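Local coordinates for nitroreductase family protein (PDB 3G14) that probably acts as an oxidoreductase of the nitroreductase family, whose members typically use a bound FMN cofactor, at residues 48-53 against 78-83. Residues are numbered along the deposited sequence; the frame is centred on the assembly and turned at random.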
ATOM      1  N   PHE B  48     -13.237   3.463   6.264  1.00 14.75           N
ATOM      2  CA  PHE B  48     -12.426   3.997   7.366  1.00 17.11           C
ATOM      3  C   PHE B  48     -13.344   4.483   8.466  1.00 15.89           C
ATOM      4  O   PHE B  48     -14.347   5.185   8.194  1.00 19.05           O
ATOM      5  CB  PHE B  48     -11.532   5.152   6.852  1.00 14.51           C
ATOM      6  CG  PHE B  48     -10.614   4.698   5.783  1.00 13.34           C
ATOM      7  CD1 PHE B  48      -9.478   3.942   6.116  1.00 19.71           C
ATOM      8  CD2 PHE B  48     -10.894   4.957   4.438  1.00 20.24           C
ATOM      9  CE1 PHE B  48      -8.631   3.434   5.137  1.00 18.20           C
ATOM     10  CE2 PHE B  48     -10.026   4.463   3.435  1.00 24.08           C
ATOM     11  CZ  PHE B  48      -8.896   3.708   3.789  1.00 20.70           C
ATOM     12  N   ILE B  49     -13.008   4.120   9.699  1.00 14.81           N
ATOM     13  CA  ILE B  49     -13.667   4.717  10.874  1.00 14.78           C
ATOM     14  C   ILE B  49     -12.657   5.665  11.515  1.00 16.17           C
ATOM     15  O   ILE B  49     -11.519   5.259  11.856  1.00 15.94           O
ATOM     16  CB  ILE B  49     -14.099   3.673  11.898  1.00 14.52           C
ATOM     17  CG1 ILE B  49     -14.911   2.555  11.236  1.00 12.35           C
ATOM     18  CG2 ILE B  49     -14.840   4.325  13.085  1.00 14.54           C
ATOM     19  CD1 ILE B  49     -15.191   1.345  12.215  1.00 15.99           C
ATOM     20  N   VAL B  50     -13.055   6.930  11.632  1.00 15.79           N
ATOM     21  CA  VAL B  50     -12.307   7.920  12.412  1.00 15.58           C
ATOM     22  C   VAL B  50     -12.737   7.762  13.869  1.00 15.55           C
ATOM     23  O   VAL B  50     -13.900   7.925  14.199  1.00 13.35           O
ATOM     24  CB  VAL B  50     -12.549   9.374  11.923  1.00 17.22           C
ATOM     25  CG1 VAL B  50     -11.898  10.430  12.881  1.00 19.05           C
ATOM     26  CG2 VAL B  50     -12.044   9.556  10.497  1.00 14.21           C
ATOM     27  N   VAL B  51     -11.809   7.410  14.738  1.00 14.85           N
ATOM     28  CA  VAL B  51     -12.160   7.236  16.160  1.00 15.67           C
ATOM     29  C   VAL B  51     -11.659   8.428  16.982  1.00 16.67           C
ATOM     30  O   VAL B  51     -10.418   8.615  17.136  1.00 17.34           O
ATOM     31  CB  VAL B  51     -11.602   5.925  16.757  1.00 17.09           C
ATOM     32  CG1 VAL B  51     -11.972   5.838  18.246  1.00 14.64           C
ATOM     33  CG2 VAL B  51     -12.055   4.708  15.927  1.00 18.39           C
ATOM     34  N   GLU B  52     -12.613   9.206  17.521  1.00 17.58           N
ATOM     35  CA  GLU B  52     -12.310  10.395  18.345  1.00 17.50           C
ATOM     36  C   GLU B  52     -12.656  10.223  19.816  1.00 18.60           C
ATOM     37  O   GLU B  52     -12.100  10.933  20.652  1.00 18.33           O
ATOM     38  CB  GLU B  52     -13.027  11.657  17.834  1.00 19.58           C
ATOM     39  CG  GLU B  52     -12.566  12.099  16.445  1.00 20.83           C
ATOM     40  CD  GLU B  52     -13.060  13.492  16.012  1.00 25.88           C
ATOM     41  OE1 GLU B  52     -13.656  14.243  16.821  1.00 34.86           O
ATOM     42  OE2 GLU B  52     -12.820  13.834  14.833  1.00 28.28           O
ATOM     43  N   SER B  53     -13.624   9.355  20.117  1.00 17.85           N
ATOM     44  CA  SER B  53     -14.077   9.155  21.504  1.00 17.84           C
ATOM     45  C   SER B  53     -12.968   8.562  22.343  1.00 15.88           C
ATOM     46  O   SER B  53     -12.432   7.506  21.992  1.00 14.82           O
ATOM     47  CB  SER B  53     -15.260   8.200  21.522  1.00 18.79           C
ATOM     48  OG  SER B  53     -15.550   7.760  22.836  1.00 18.05           O
ATOM     49  N   SER B  78      -3.052  10.421  21.224  1.00 13.94           N
ATOM     50  CA  SER B  78      -3.257  11.217  20.004  1.00 12.47           C
ATOM     51  C   SER B  78      -4.717  11.700  19.892  1.00 13.08           C
ATOM     52  O   SER B  78      -5.593  11.076  20.457  1.00 15.06           O
ATOM     53  CB  SER B  78      -2.919  10.410  18.759  1.00 11.81           C
ATOM     54  OG  SER B  78      -3.567   9.142  18.751  1.00 15.09           O
ATOM     55  N   PRO B  79      -4.978  12.766  19.113  1.00 14.04           N
ATOM     56  CA  PRO B  79      -6.404  13.217  19.025  1.00 13.09           C
ATOM     57  C   PRO B  79      -7.387  12.226  18.382  1.00 15.62           C
ATOM     58  O   PRO B  79      -8.560  12.234  18.735  1.00 17.52           O
ATOM     59  CB  PRO B  79      -6.329  14.547  18.252  1.00 14.90           C
ATOM     60  CG  PRO B  79      -5.032  14.459  17.479  1.00 15.84           C
ATOM     61  CD  PRO B  79      -4.073  13.648  18.358  1.00 15.46           C
HETATM   62  N   MSE B  80      -6.923  11.419  17.427  1.00 13.74           N
HETATM   63  CA  MSE B  80      -7.752  10.401  16.820  1.00 17.77           C
HETATM   64  C   MSE B  80      -6.953   9.220  16.292  1.00 17.78           C
HETATM   65  O   MSE B  80      -5.716   9.233  16.232  1.00 16.95           O
HETATM   66  CB  MSE B  80      -8.589  11.020  15.684  1.00 17.53           C
HETATM   67  CG  MSE B  80      -7.777  11.490  14.562  1.00 16.77           C
HETATM   68 SE   MSE B  80      -8.765  12.309  13.062  0.75 21.72          SE
HETATM   69  CE  MSE B  80      -9.770  13.542  13.982  1.00 23.15           C
ATOM     70  N   THR B  81      -7.693   8.170  15.967  1.00 17.62           N
ATOM     71  CA  THR B  81      -7.166   6.977  15.321  1.00 18.06           C
ATOM     72  C   THR B  81      -8.022   6.662  14.100  1.00 17.90           C
ATOM     73  O   THR B  81      -9.243   6.832  14.126  1.00 18.26           O
ATOM     74  CB  THR B  81      -7.140   5.786  16.341  1.00 20.18           C
ATOM     75  OG1 THR B  81      -6.081   5.996  17.281  1.00 20.08           O
ATOM     76  CG2 THR B  81      -6.993   4.442  15.638  1.00 20.38           C
ATOM     77  N   ILE B  82      -7.368   6.265  13.014  1.00 15.72           N
ATOM     78  CA  ILE B  82      -8.074   5.837  11.790  1.00 15.35           C
ATOM     79  C   ILE B  82      -8.014   4.323  11.712  1.00 17.41           C
ATOM     80  O   ILE B  82      -6.930   3.756  11.776  1.00 12.88           O
ATOM     81  CB  ILE B  82      -7.492   6.482  10.516  1.00 15.81           C
ATOM     82  CG1 ILE B  82      -7.621   8.009  10.610  1.00 13.90           C
ATOM     83  CG2 ILE B  82      -8.230   5.973   9.280  1.00 15.91           C
ATOM     84  CD1 ILE B  82      -6.830   8.841   9.596  1.00 20.83           C
ATOM     85  N   VAL B  83      -9.174   3.671  11.555  1.00 14.68           N
ATOM     86  CA  VAL B  83      -9.235   2.201  11.471  1.00 12.09           C
ATOM     87  C   VAL B  83      -9.718   1.768  10.064  1.00 13.62           C
ATOM     88  O   VAL B  83     -10.767   2.265   9.591  1.00 16.62           O
ATOM     89  CB  VAL B  83     -10.245   1.649  12.514  1.00 15.13           C
ATOM     90  CG1 VAL B  83     -10.320   0.131  12.469  1.00 16.45           C
ATOM     91  CG2 VAL B  83      -9.889   2.106  13.937  1.00 14.19           C
TER
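Ile49 and Val83 face each other as a hydrogen-bonded antiparallel pair, and Val51 with Thr81 forms the next one, so four backbone bonds lace the strands together. The straightest runs from Val51 N to Thr81 O, 2.7 Å with 171° at the hydrogen. Between these pairs lies the non-hydrogen-bonded pair Val50 and Ile82.

Selenomethionine Met80 is the side chain to follow. Its CB sits 3.4 Å from Val51 O and 4.2 Å from Glu52 CG. CG lies between the backbone N and the carbonyl carbon (chi1 66°), and SE passes obliquely by Val50, 3.7 Å from CG1. A bend at chi3 (52°) turns CE to Glu52, a van der Waals approach 3.2 Å from OE2, with Val50 CG1 3.9 Å from CE; the Met80 and Glu52 side chains run side by side, pointing the same way.

Ile82, on the same face as Val50, brings CG2 to 4.0 Å from Phe48 CD1. On the reverse face, CG2 of Val51 and CG2 of Val83 touch at 3.9 Å.

This pair forms the middle of the mixed sheet: strand 144-151 lies beside 80-83, strand 173-175 flanks Phe48 and Val50, and Leu137 of helix 130-137 packs on Ile49, Val51 and Val83.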